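Local coordinates for FAD dependent oxidoreductase domain-containing protein (Deinococcus radiodurans R1, PDB 3C4N) that is of unknown function but binds ADP and is probably an FAD-dependent oxidoreductase, at residues P83-Q89 and D163-Y169; Q98-T102 and D380-A385; P258-L262 and E334-L338; V309-L313 and E337-S342. All blocks are in the same frame, centred on the assembly; numbering follows the deposited sequence.

Overall arrangement
Following the chain from the N terminus, residues 83-89 open contact 1 and the helix at 98-102 opens contact 2 soon afterwards. Contact 1 closes first, at 163-169, joining two short strands of one sheet; contact 2 closes only at the C-terminal helix, at 380-385, so the two loops cross. They also touch, through R165 with E100 and Y169 with D380, their centres about 11 Å apart. Contacts 3 and 4 both lie inside the long loop of contact 2. Strand 251-260 and the loop before helix 315-324 supply their first halves, and the loop at 334-342 closes both, sharing E337 and L338, on the opposite side of the chain's centre from contact 2.

Contact 1 (P83-Q89 and D163-Y169); sequences PGVWTAQ and DPRALTY
W86 and L167 form an antiparallel hydrogen-bonded pair, their two backbone bonds (W86 N to L167 O and L167 N to W86 O) both 2.8 Å long, and V85 faces T168 in the adjoining non-hydrogen-bonded pair. Y169 N extends the ladder to G84 O, while its ring lies flat over G84, whose CA stands 4.0 Å from the ring centroid. At the other end D163 takes over. With CG anti to the backbone N (chi1 166°), its carboxylate swings across to the T87-A88 turn, where OD2 accepts from T87 OG1 at 2.6 Å on the anti lone pair and from A88 N at 2.8 Å on the syn side but 34° out of the carboxylate plane. OD1 turns back on its own segment, taking R165 N at 2.7 Å in an Asx turn. With an alanine here, the T87 hydroxyl, A88 N and R165 N would probably all lose the acceptor that now joins them. Farther out, W86 NE1 bonds to A99 O of helix 96-107, and Y169 OH reaches D380 O of helix 379-398. T168 OG1 meets R121 and E119 on strand 118-127, the next strand of the same sheet.

Contact 2 (Q98-T102 and D380-A385); sequences QAEWT and DTLGLA
A99 and L382 make the apolar centre: the CD2 methyl of L382 lies against A99 CB at 3.6 Å, and also meets CB of Q98. A385 CB lies 3.6 Å from Q98 CB, one turn along the second helix. The A99 methyl has a further neighbour in T381 CG2. Beside this cluster comes the W101 indole, which a trans chi1 (-173°) turns toward L384 and A385, bringing CE3 and CZ3 up to them. The six-membered ring presents its edge to the L384 backbone, and CZ3 lies 3.9 Å from L384 CB; H388, farther along helix 379-398, stacks on the indole. Here the two helical segments cross at 84° with axes 7.2 Å apart, a closeness that small residues such as A99 and A385 permit.

T102 forms the polar edge as a knob in the hole bounded by L382, G383, L384 and A385. Its CG2 meets L384 CB, whereas OG1 accepts from A385 N at 3.1 Å and donates to Q98 O at 2.9 Å. Q98 O therefore holds two donors, T102 N and T102 OG1, one from each face of its carbonyl plane. A valine in its place would probably leave A385 N without its acceptor and take one of the two donors from Q98 O. Since helix 379-398 is kinked at this point, and A385 N makes no bond to the preceding turn, the hydroxyl in effect supplies the missing carbonyl. One of the two amides left over by the kink, A385 N, is thus satisfied from the neighbouring helix, through a single hydroxyl acting as donor and acceptor.

Contact 3 (P258-L262 and E334-L338); sequences PRLDL and EGLEL
L260 and L336 meet because the trans chi1 of L260 (-176°) and a bend at chi2 (75°) carry CD1 against the G335-L336 peptide and to 3.7 Å from L336 CG. E337 turns CG away from its own carbonyl carbon, and its chain runs on beside the R259 carbonyl toward D261. The backbones join in a single bridge. E337 N donates to R259 O at 3.0 Å, nearly along the C=O axis; D261 N reaches G335 O at 3.1 Å from well above the carbonyl plane, a less favourable approach. P258 CB adds an apolar contact with L336 CD2. The loop at 334-338 is thereby tied to the end of strand 251-260, and L336 also touches L321 of helix 315-324 and L287 of strand 284-288. On the outer side, R259 grips D261 OD1 side-on with NE (2.9 Å) and NH2 (3.0 Å), the oxygen lying in the guanidinium plane. The other oxygen, D261 OD2, stands 2.6 Å from E337 OE2, with the carboxylate planes 66° apart. The R259 charge, held on D261 OD1 by the salt bridge, would probably ease the gathering of two acids at this surface.

Contact 4 (V309-L313 and E337-S342); sequences VPTGL and ELGRSS
G312 N donates to L338 O at 2.9 Å, bent to 147° at the hydrogen, and this is the firm polar link between two irregular loops. The donor sits in an ST turn: T311 OG1, two residues before L313, accepts L313 N at 3.2 Å. For this the hydroxyl stands between the backbone N and the carbonyl carbon (chi1 88°), curling back over the following peptide and probably steadying the turn from which the chain enters helix 315-324.

Around that bond the backbones run very close. G312 and S341 have their CA atoms 3.8 Å apart, a spacing that the missing side chain of G312 makes possible, since a beta carbon there would collide with S341 O. Weaker CA-H...O contacts complete the seam: T311 CA points at G339 O, G312 CA at S341 O, and S342 CA at G312 O. The last of these oxygens also receives NE2 of Q256, which connects the seam to strand 251-260. Less comfortable is the meeting of T311 O with R340 O at 3.1 Å, two acceptors that probably repel each other mildly.

Apolar groups close the other flank. L338 CB packs against both T311 CB (4.1 Å) and the CD1 methyl of L313 (4.0 Å), while L313 and T311 both also touch L318 on helix 315-324. The contact therefore pins the loop entering that helix to the loop that follows it, far from the ADP. R340 turns away from the seam and forms a salt bridge with D344, its NH2 meeting the acid at OD2.

Contact 1 (P83-Q89 and D163-Y169)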
loop_
_atom_site.group_PDB
_atom_site.type_symbol
_atom_site.label_atom_id
_atom_site.label_comp_id
_atom_site.label_asym_id
_atom_site.label_seq_id
_atom_site.Cartn_x
_atom_site.Cartn_y
_atom_site.Cartn_z
ATOM N N PRO A 83 -14.292 -12.836 -14.525
ATOM C CA PRO A 83 -15.457 -12.116 -15.036
ATOM C C PRO A 83 -16.363 -11.497 -13.984
ATOM O O PRO A 83 -17.188 -10.645 -14.304
ATOM C CB PRO A 83 -16.163 -13.165 -15.893
ATOM C CG PRO A 83 -15.778 -14.446 -15.262
ATOM C CD PRO A 83 -14.316 -14.240 -14.965
ATOM N N GLY A 84 -16.215 -11.908 -12.731
ATOM C CA GLY A 84 -17.067 -11.358 -11.679
ATOM C C GLY A 84 -18.561 -11.592 -11.893
ATOM O O GLY A 84 -19.363 -10.655 -11.885
ATOM N N VAL A 85 -18.945 -12.849 -12.084
ATOM C CA VAL A 85 -20.347 -13.182 -12.284
ATOM C C VAL A 85 -20.929 -13.932 -11.092
ATOM O O VAL A 85 -20.497 -15.036 -10.782
ATOM C CB VAL A 85 -20.558 -14.088 -13.509
ATOM C CG1 VAL A 85 -22.034 -14.407 -13.659
ATOM C CG2 VAL A 85 -20.034 -13.413 -14.758
ATOM N N TRP A 86 -21.898 -13.332 -10.413
ATOM C CA TRP A 86 -22.527 -14.013 -9.297
ATOM C C TRP A 86 -23.805 -14.605 -9.860
ATOM O O TRP A 86 -24.686 -13.877 -10.333
ATOM C CB TRP A 86 -22.890 -13.053 -8.173
ATOM C CG TRP A 86 -23.326 -13.770 -6.922
ATOM C CD1 TRP A 86 -22.565 -14.025 -5.822
ATOM C CD2 TRP A 86 -24.617 -14.347 -6.656
ATOM N NE1 TRP A 86 -23.297 -14.723 -4.887
ATOM C CE2 TRP A 86 -24.559 -14.933 -5.377
ATOM C CE3 TRP A 86 -25.813 -14.427 -7.375
ATOM C CZ2 TRP A 86 -25.657 -15.590 -4.798
ATOM C CZ3 TRP A 86 -26.908 -15.083 -6.799
ATOM C CH2 TRP A 86 -26.818 -15.654 -5.526
ATOM N N THR A 87 -23.909 -15.927 -9.820
ATOM C CA THR A 87 -25.105 -16.585 -10.335
ATOM C C THR A 87 -25.512 -17.781 -9.502
ATOM O O THR A 87 -24.666 -18.580 -9.107
ATOM C CB THR A 87 -24.909 -17.063 -11.786
ATOM O OG1 THR A 87 -26.087 -17.749 -12.207
ATOM C CG2 THR A 87 -23.715 -18.001 -11.896
ATOM N N ALA A 88 -26.809 -17.912 -9.259
ATOM C CA ALA A 88 -27.331 -19.027 -8.475
ATOM C C ALA A 88 -27.017 -20.357 -9.148
ATOM O O ALA A 88 -27.200 -21.416 -8.549
ATOM C CB ALA A 88 -28.841 -18.877 -8.289
ATOM N N GLN A 89 -26.535 -20.312 -10.386
ATOM C CA GLN A 89 -26.214 -21.554 -11.097
ATOM C C GLN A 89 -24.805 -22.028 -10.778
ATOM O O GLN A 89 -24.391 -23.105 -11.199
ATOM C CB GLN A 89 -26.384 -21.369 -12.613
ATOM C CG GLN A 89 -27.834 -21.135 -13.031
ATOM C CD GLN A 89 -27.992 -20.832 -14.507
ATOM O OE1 GLN A 89 -29.095 -20.529 -14.975
ATOM N NE2 GLN A 89 -26.893 -20.911 -15.251
ATOM N N ASP A 163 -31.546 -16.938 -14.849
ATOM C CA ASP A 163 -31.288 -16.647 -13.438
ATOM C C ASP A 163 -31.450 -15.143 -13.282
ATOM O O ASP A 163 -30.539 -14.375 -13.583
ATOM C CB ASP A 163 -29.875 -17.074 -13.018
ATOM C CG ASP A 163 -29.460 -16.484 -11.674
ATOM O OD1 ASP A 163 -30.300 -15.837 -11.008
ATOM O OD2 ASP A 163 -28.285 -16.659 -11.283
ATOM N N PRO A 164 -32.626 -14.703 -12.814
ATOM C CA PRO A 164 -32.911 -13.277 -12.626
ATOM C C PRO A 164 -32.091 -12.597 -11.533
ATOM O O PRO A 164 -32.033 -11.369 -11.479
ATOM C CB PRO A 164 -34.411 -13.259 -12.314
ATOM C CG PRO A 164 -34.921 -14.503 -12.985
ATOM C CD PRO A 164 -33.846 -15.502 -12.614
ATOM N N ARG A 165 -31.447 -13.380 -10.672
ATOM C CA ARG A 165 -30.660 -12.789 -9.595
ATOM C C ARG A 165 -29.154 -12.703 -9.880
ATOM O O ARG A 165 -28.372 -12.389 -8.988
ATOM C CB ARG A 165 -30.883 -13.566 -8.290
ATOM C CG ARG A 165 -32.347 -13.745 -7.897
ATOM C CD ARG A 165 -32.456 -14.486 -6.583
ATOM N NE ARG A 165 -31.831 -13.721 -5.501
ATOM C CZ ARG A 165 -31.119 -14.263 -4.518
ATOM N NH1 ARG A 165 -30.936 -15.574 -4.483
ATOM N NH2 ARG A 165 -30.593 -13.506 -3.566
ATOM N N ALA A 166 -28.741 -12.978 -11.113
ATOM C CA ALA A 166 -27.318 -12.925 -11.446
ATOM C C ALA A 166 -26.807 -11.488 -11.354
ATOM O O ALA A 166 -27.549 -10.540 -11.594
ATOM C CB ALA A 166 -27.076 -13.503 -12.852
ATOM N N LEU A 167 -25.535 -11.335 -11.002
ATOM C CA LEU A 167 -24.924 -10.022 -10.867
ATOM C C LEU A 167 -23.547 -9.952 -11.533
ATOM O O LEU A 167 -22.838 -10.956 -11.606
ATOM C CB LEU A 167 -24.726 -9.692 -9.385
ATOM C CG LEU A 167 -25.853 -9.713 -8.358
ATOM C CD1 LEU A 167 -25.242 -9.457 -6.998
ATOM C CD2 LEU A 167 -26.907 -8.665 -8.689
ATOM N N THR A 168 -23.164 -8.773 -12.016
ATOM C CA THR A 168 -21.824 -8.617 -12.579
ATOM C C THR A 168 -21.090 -7.508 -11.841
ATOM O O THR A 168 -21.681 -6.493 -11.474
ATOM C CB THR A 168 -21.803 -8.281 -14.095
ATOM O OG1 THR A 168 -22.721 -7.222 -14.380
ATOM C CG2 THR A 168 -22.150 -9.513 -14.919
ATOM N N TYR A 169 -19.801 -7.724 -11.614
ATOM C CA TYR A 169 -18.957 -6.745 -10.940
ATOM C C TYR A 169 -17.517 -7.010 -11.330
ATOM O O TYR A 169 -17.210 -8.037 -11.942
ATOM C CB TYR A 169 -19.100 -6.878 -9.426
ATOM C CG TYR A 169 -18.637 -8.215 -8.867
ATOM C CD1 TYR A 169 -17.332 -8.389 -8.362
ATOM C CD2 TYR A 169 -19.511 -9.297 -8.811
ATOM C CE1 TYR A 169 -16.921 -9.614 -7.807
ATOM C CE2 TYR A 169 -19.115 -10.514 -8.267
ATOM C CZ TYR A 169 -17.830 -10.669 -7.763
ATOM O OH TYR A 169 -17.482 -11.873 -7.188
#

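Contact 2 (Q98-T102 and D380-A385)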
loop_
_atom_site.group_PDB
_atom_site.type_symbol
_atom_site.label_atom_id
_atom_site.label_comp_id
_atom_site.label_asym_id
_atom_site.label_seq_id
_atom_site.Cartn_x
_atom_site.Cartn_y
_atom_site.Cartn_z
ATOM N N GLN A 98 -23.215 -19.729 1.916
ATOM C CA GLN A 98 -22.020 -19.025 1.471
ATOM C C GLN A 98 -22.312 -18.125 0.267
ATOM O O GLN A 98 -21.841 -16.987 0.200
ATOM C CB GLN A 98 -20.918 -20.030 1.107
ATOM C CG GLN A 98 -20.365 -20.821 2.300
ATOM C CD GLN A 98 -21.244 -21.987 2.735
ATOM O OE1 GLN A 98 -22.409 -22.100 2.344
ATOM N NE2 GLN A 98 -20.684 -22.859 3.568
ATOM N N ALA A 99 -23.103 -18.639 -0.671
ATOM C CA ALA A 99 -23.449 -17.897 -1.869
ATOM C C ALA A 99 -24.255 -16.639 -1.584
ATOM O O ALA A 99 -23.976 -15.573 -2.141
ATOM C CB ALA A 99 -24.224 -18.791 -2.833
ATOM N N GLU A 100 -25.255 -16.753 -0.721
ATOM C CA GLU A 100 -26.104 -15.598 -0.418
ATOM C C GLU A 100 -25.372 -14.554 0.414
ATOM O O GLU A 100 -25.545 -13.358 0.202
ATOM C CB GLU A 100 -27.388 -16.039 0.303
ATOM C CG GLU A 100 -28.365 -16.885 -0.549
ATOM C CD GLU A 100 -28.651 -16.301 -1.945
ATOM O OE1 GLU A 100 -28.637 -15.058 -2.110
ATOM O OE2 GLU A 100 -28.909 -17.102 -2.875
ATOM N N TRP A 101 -24.558 -15.013 1.354
ATOM C CA TRP A 101 -23.796 -14.114 2.203
ATOM C C TRP A 101 -22.847 -13.312 1.312
ATOM O O TRP A 101 -22.712 -12.088 1.454
ATOM C CB TRP A 101 -23.006 -14.918 3.239
ATOM C CG TRP A 101 -22.321 -14.062 4.256
ATOM C CD1 TRP A 101 -22.845 -13.602 5.429
ATOM C CD2 TRP A 101 -21.015 -13.496 4.149
ATOM N NE1 TRP A 101 -21.945 -12.775 6.061
ATOM C CE2 TRP A 101 -20.811 -12.693 5.295
ATOM C CE3 TRP A 101 -19.995 -13.584 3.194
ATOM C CZ2 TRP A 101 -19.624 -11.980 5.510
ATOM C CZ3 TRP A 101 -18.820 -12.877 3.405
ATOM C CH2 TRP A 101 -18.644 -12.085 4.556
ATOM N N THR A 102 -22.192 -14.003 0.383
ATOM C CA THR A 102 -21.276 -13.337 -0.540
ATOM C C THR A 102 -22.054 -12.314 -1.368
ATOM O O THR A 102 -21.580 -11.197 -1.574
ATOM C CB THR A 102 -20.589 -14.351 -1.495
ATOM O OG1 THR A 102 -19.752 -15.223 -0.729
ATOM C CG2 THR A 102 -19.733 -13.619 -2.541
ATOM N N ASP A 380 -16.389 -16.075 -7.861
ATOM C CA ASP A 380 -17.291 -14.945 -8.018
ATOM C C ASP A 380 -18.591 -15.138 -7.220
ATOM O O ASP A 380 -19.198 -14.164 -6.770
ATOM C CB ASP A 380 -17.587 -14.685 -9.510
ATOM C CG ASP A 380 -16.319 -14.295 -10.310
ATOM O OD1 ASP A 380 -15.524 -13.449 -9.816
ATOM O OD2 ASP A 380 -16.132 -14.828 -11.433
ATOM N N THR A 381 -19.010 -16.384 -7.017
ATOM C CA THR A 381 -20.243 -16.631 -6.266
ATOM C C THR A 381 -20.021 -16.995 -4.799
ATOM O O THR A 381 -20.888 -16.753 -3.961
ATOM C CB THR A 381 -21.071 -17.767 -6.910
ATOM O OG1 THR A 381 -21.383 -17.425 -8.267
ATOM C CG2 THR A 381 -22.375 -17.992 -6.137
ATOM N N LEU A 382 -18.853 -17.553 -4.495
ATOM C CA LEU A 382 -18.547 -18.016 -3.146
ATOM C C LEU A 382 -17.238 -17.517 -2.511
ATOM O O LEU A 382 -16.923 -17.904 -1.386
ATOM C CB LEU A 382 -18.512 -19.547 -3.175
ATOM C CG LEU A 382 -19.689 -20.267 -3.850
ATOM C CD1 LEU A 382 -19.329 -21.719 -4.133
ATOM C CD2 LEU A 382 -20.910 -20.176 -2.975
ATOM N N GLY A 383 -16.481 -16.675 -3.213
ATOM C CA GLY A 383 -15.197 -16.196 -2.700
ATOM C C GLY A 383 -15.141 -15.496 -1.348
ATOM O O GLY A 383 -14.401 -15.921 -0.467
ATOM N N LEU A 384 -15.895 -14.413 -1.180
ATOM C CA LEU A 384 -15.894 -13.681 0.082
ATOM C C LEU A 384 -16.214 -14.588 1.266
ATOM O O LEU A 384 -15.498 -14.586 2.263
ATOM C CB LEU A 384 -16.902 -12.522 0.034
ATOM C CG LEU A 384 -16.555 -11.357 -0.903
ATOM C CD1 LEU A 384 -17.724 -10.347 -1.012
ATOM C CD2 LEU A 384 -15.317 -10.671 -0.354
ATOM N N ALA A 385 -17.275 -15.381 1.136
ATOM C CA ALA A 385 -17.710 -16.283 2.197
ATOM C C ALA A 385 -16.583 -17.135 2.746
ATOM O O ALA A 385 -16.441 -17.272 3.968
ATOM C CB ALA A 385 -18.838 -17.180 1.689
#

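Contact 3 (P258-L262 and E334-L338)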
loop_
_atom_site.group_PDB
_atom_site.type_symbol
_atom_site.label_atom_id
_atom_site.label_comp_id
_atom_site.label_asym_id
_atom_site.label_seq_id
_atom_site.Cartn_x
_atom_site.Cartn_y
_atom_site.Cartn_z
ATOM N N PRO A 258 -10.112 -14.358 -24.020
ATOM C CA PRO A 258 -10.175 -13.558 -25.248
ATOM C C PRO A 258 -11.435 -12.697 -25.318
ATOM O O PRO A 258 -12.496 -13.088 -24.826
ATOM C CB PRO A 258 -10.104 -14.613 -26.354
ATOM C CG PRO A 258 -10.663 -15.840 -25.710
ATOM C CD PRO A 258 -10.087 -15.799 -24.321
ATOM N N ARG A 259 -11.308 -11.524 -25.932
ATOM C CA ARG A 259 -12.423 -10.592 -26.058
ATOM C C ARG A 259 -13.200 -10.696 -27.369
ATOM O O ARG A 259 -12.622 -10.913 -28.433
ATOM C CB ARG A 259 -11.938 -9.153 -25.885
ATOM C CG ARG A 259 -13.057 -8.164 -26.102
ATOM C CD ARG A 259 -12.809 -6.840 -25.435
ATOM N NE ARG A 259 -13.634 -5.855 -26.065
ATOM C CZ ARG A 259 -14.593 -5.044 -25.631
ATOM N NH1 ARG A 259 -15.051 -4.945 -24.387
ATOM N NH2 ARG A 259 -15.113 -4.297 -26.579
ATOM N N LEU A 260 -14.517 -10.530 -27.273
ATOM C CA LEU A 260 -15.399 -10.588 -28.428
ATOM C C LEU A 260 -15.984 -9.203 -28.677
ATOM O O LEU A 260 -16.892 -8.764 -27.969
ATOM C CB LEU A 260 -16.533 -11.576 -28.183
ATOM C CG LEU A 260 -17.473 -11.791 -29.374
ATOM C CD1 LEU A 260 -16.795 -12.663 -30.428
ATOM C CD2 LEU A 260 -18.748 -12.450 -28.887
ATOM N N ASP A 261 -15.470 -8.520 -29.695
ATOM C CA ASP A 261 -15.930 -7.179 -30.003
ATOM C C ASP A 261 -17.239 -7.118 -30.768
ATOM O O ASP A 261 -17.254 -6.863 -31.968
ATOM C CB ASP A 261 -14.845 -6.426 -30.769
ATOM C CG ASP A 261 -13.607 -6.184 -29.930
ATOM O OD1 ASP A 261 -13.697 -5.452 -28.927
ATOM O OD2 ASP A 261 -12.542 -6.730 -30.268
ATOM N N LEU A 262 -18.337 -7.369 -30.070
ATOM C CA LEU A 262 -19.657 -7.302 -30.676
ATOM C C LEU A 262 -20.566 -6.521 -29.732
ATOM O O LEU A 262 -20.461 -6.654 -28.511
ATOM C CB LEU A 262 -20.207 -8.703 -30.933
ATOM C CG LEU A 262 -19.557 -9.413 -32.123
ATOM C CD1 LEU A 262 -20.033 -10.839 -32.200
ATOM C CD2 LEU A 262 -19.903 -8.672 -33.403
ATOM N N GLU A 334 -16.205 -11.865 -37.311
ATOM C CA GLU A 334 -15.046 -10.985 -37.119
ATOM C C GLU A 334 -14.852 -10.527 -35.674
ATOM O O GLU A 334 -13.820 -9.946 -35.347
ATOM C CB GLU A 334 -15.200 -9.741 -37.993
ATOM C CG GLU A 334 -16.475 -8.953 -37.697
ATOM C CD GLU A 334 -16.688 -7.772 -38.634
ATOM O OE1 GLU A 334 -15.932 -6.782 -38.534
ATOM O OE2 GLU A 334 -17.620 -7.840 -39.473
ATOM N N GLY A 335 -15.835 -10.801 -34.821
ATOM C CA GLY A 335 -15.774 -10.362 -33.434
ATOM C C GLY A 335 -14.635 -10.818 -32.541
ATOM O O GLY A 335 -13.971 -9.989 -31.921
ATOM N N LEU A 336 -14.418 -12.133 -32.473
ATOM C CA LEU A 336 -13.378 -12.735 -31.634
ATOM C C LEU A 336 -11.954 -12.357 -31.958
ATOM O O LEU A 336 -11.517 -12.452 -33.109
ATOM C CB LEU A 336 -13.464 -14.263 -31.665
ATOM C CG LEU A 336 -13.926 -14.997 -30.406
ATOM C CD1 LEU A 336 -13.835 -16.508 -30.657
ATOM C CD2 LEU A 336 -13.081 -14.611 -29.211
ATOM N N GLU A 337 -11.239 -11.938 -30.918
ATOM C CA GLU A 337 -9.836 -11.571 -31.026
ATOM C C GLU A 337 -9.037 -12.834 -30.704
ATOM O O GLU A 337 -8.926 -13.220 -29.539
ATOM C CB GLU A 337 -9.469 -10.481 -30.013
ATOM C CG GLU A 337 -10.419 -9.286 -29.940
ATOM C CD GLU A 337 -9.727 -8.019 -29.427
ATOM O OE1 GLU A 337 -8.932 -8.108 -28.465
ATOM O OE2 GLU A 337 -9.977 -6.931 -29.987
ATOM N N LEU A 338 -8.488 -13.471 -31.733
ATOM C CA LEU A 338 -7.705 -14.697 -31.574
ATOM C C LEU A 338 -6.220 -14.466 -31.299
ATOM O O LEU A 338 -5.551 -15.325 -30.720
ATOM C CB LEU A 338 -7.827 -15.559 -32.833
ATOM C CG LEU A 338 -9.051 -16.455 -33.003
ATOM C CD1 LEU A 338 -10.292 -15.739 -32.528
ATOM C CD2 LEU A 338 -9.164 -16.875 -34.453
#

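Contact 4 (V309-L313 and E337-S342)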
loop_
_atom_site.group_PDB
_atom_site.type_symbol
_atom_site.label_atom_id
_atom_site.label_comp_id
_atom_site.label_asym_id
_atom_site.label_seq_id
_atom_site.Cartn_x
_atom_site.Cartn_y
_atom_site.Cartn_z
ATOM N N VAL A 309 -3.881 -21.783 -39.498
ATOM C CA VAL A 309 -3.269 -20.529 -39.081
ATOM C C VAL A 309 -3.009 -20.553 -37.579
ATOM O O VAL A 309 -3.871 -20.956 -36.800
ATOM C CB VAL A 309 -4.177 -19.334 -39.406
ATOM C CG1 VAL A 309 -3.449 -18.034 -39.108
ATOM C CG2 VAL A 309 -4.613 -19.396 -40.855
ATOM N N PRO A 310 -1.808 -20.129 -37.155
ATOM C CA PRO A 310 -1.420 -20.098 -35.740
ATOM C C PRO A 310 -2.067 -18.951 -34.967
ATOM O O PRO A 310 -1.931 -17.789 -35.343
ATOM C CB PRO A 310 0.099 -19.961 -35.810
ATOM C CG PRO A 310 0.289 -19.107 -37.018
ATOM C CD PRO A 310 -0.682 -19.722 -38.014
ATOM N N THR A 311 -2.761 -19.278 -33.882
ATOM C CA THR A 311 -3.426 -18.258 -33.076
ATOM C C THR A 311 -2.917 -18.263 -31.639
ATOM O O THR A 311 -1.977 -18.988 -31.309
ATOM C CB THR A 311 -4.948 -18.466 -33.070
ATOM O OG1 THR A 311 -5.305 -19.355 -32.009
ATOM C CG2 THR A 311 -5.403 -19.084 -34.394
ATOM N N GLY A 312 -3.538 -17.456 -30.784
ATOM C CA GLY A 312 -3.108 -17.386 -29.394
ATOM C C GLY A 312 -3.914 -18.223 -28.416
ATOM O O GLY A 312 -3.584 -18.271 -27.238
ATOM N N LEU A 313 -4.958 -18.886 -28.912
ATOM C CA LEU A 313 -5.838 -19.719 -28.099
ATOM C C LEU A 313 -5.381 -21.177 -28.036
ATOM O O LEU A 313 -4.940 -21.740 -29.043
ATOM C CB LEU A 313 -7.263 -19.652 -28.661
ATOM C CG LEU A 313 -8.013 -18.319 -28.565
ATOM C CD1 LEU A 313 -7.255 -17.237 -29.292
ATOM C CD2 LEU A 313 -9.411 -18.465 -29.151
ATOM N N GLU A 337 -11.239 -11.938 -30.918
ATOM C CA GLU A 337 -9.836 -11.571 -31.026
ATOM C C GLU A 337 -9.037 -12.834 -30.704
ATOM O O GLU A 337 -8.926 -13.220 -29.539
ATOM C CB GLU A 337 -9.469 -10.481 -30.013
ATOM C CG GLU A 337 -10.419 -9.286 -29.940
ATOM C CD GLU A 337 -9.727 -8.019 -29.427
ATOM O OE1 GLU A 337 -8.932 -8.108 -28.465
ATOM O OE2 GLU A 337 -9.977 -6.931 -29.987
ATOM N N LEU A 338 -8.488 -13.471 -31.733
ATOM C CA LEU A 338 -7.705 -14.697 -31.574
ATOM C C LEU A 338 -6.220 -14.466 -31.299
ATOM O O LEU A 338 -5.551 -15.325 -30.720
ATOM C CB LEU A 338 -7.827 -15.559 -32.833
ATOM C CG LEU A 338 -9.051 -16.455 -33.003
ATOM C CD1 LEU A 338 -10.292 -15.739 -32.528
ATOM C CD2 LEU A 338 -9.164 -16.875 -34.453
ATOM N N GLY A 339 -5.699 -13.324 -31.738
ATOM C CA GLY A 339 -4.288 -13.028 -31.546
ATOM C C GLY A 339 -3.384 -13.945 -32.362
ATOM O O GLY A 339 -3.850 -14.921 -32.951
ATOM N N ARG A 340 -2.091 -13.630 -32.397
ATOM C CA ARG A 340 -1.111 -14.427 -33.136
ATOM C C ARG A 340 -0.521 -15.521 -32.250
ATOM O O ARG A 340 -0.408 -16.665 -32.671
ATOM C CB ARG A 340 0.024 -13.538 -33.644
ATOM C CG ARG A 340 -0.390 -12.502 -34.660
ATOM C CD ARG A 340 0.742 -11.521 -34.930
ATOM N NE ARG A 340 1.062 -10.699 -33.758
ATOM C CZ ARG A 340 1.898 -11.045 -32.779
ATOM N NH1 ARG A 340 2.523 -12.217 -32.808
ATOM N NH2 ARG A 340 2.115 -10.207 -31.772
ATOM N N SER A 341 -0.121 -15.155 -31.037
ATOM C CA SER A 341 0.432 -16.120 -30.097
ATOM C C SER A 341 -0.211 -15.916 -28.727
ATOM O O SER A 341 -0.894 -14.916 -28.499
ATOM C CB SER A 341 1.946 -15.962 -29.974
ATOM O OG SER A 341 2.268 -14.723 -29.371
ATOM N N SER A 342 0.021 -16.863 -27.821
ATOM C CA SER A 342 -0.538 -16.811 -26.476
ATOM C C SER A 342 -0.199 -15.528 -25.730
ATOM O O SER A 342 -0.895 -15.148 -24.791
ATOM C CB SER A 342 -0.049 -18.005 -25.664
ATOM O OG SER A 342 -0.557 -17.943 -24.347
#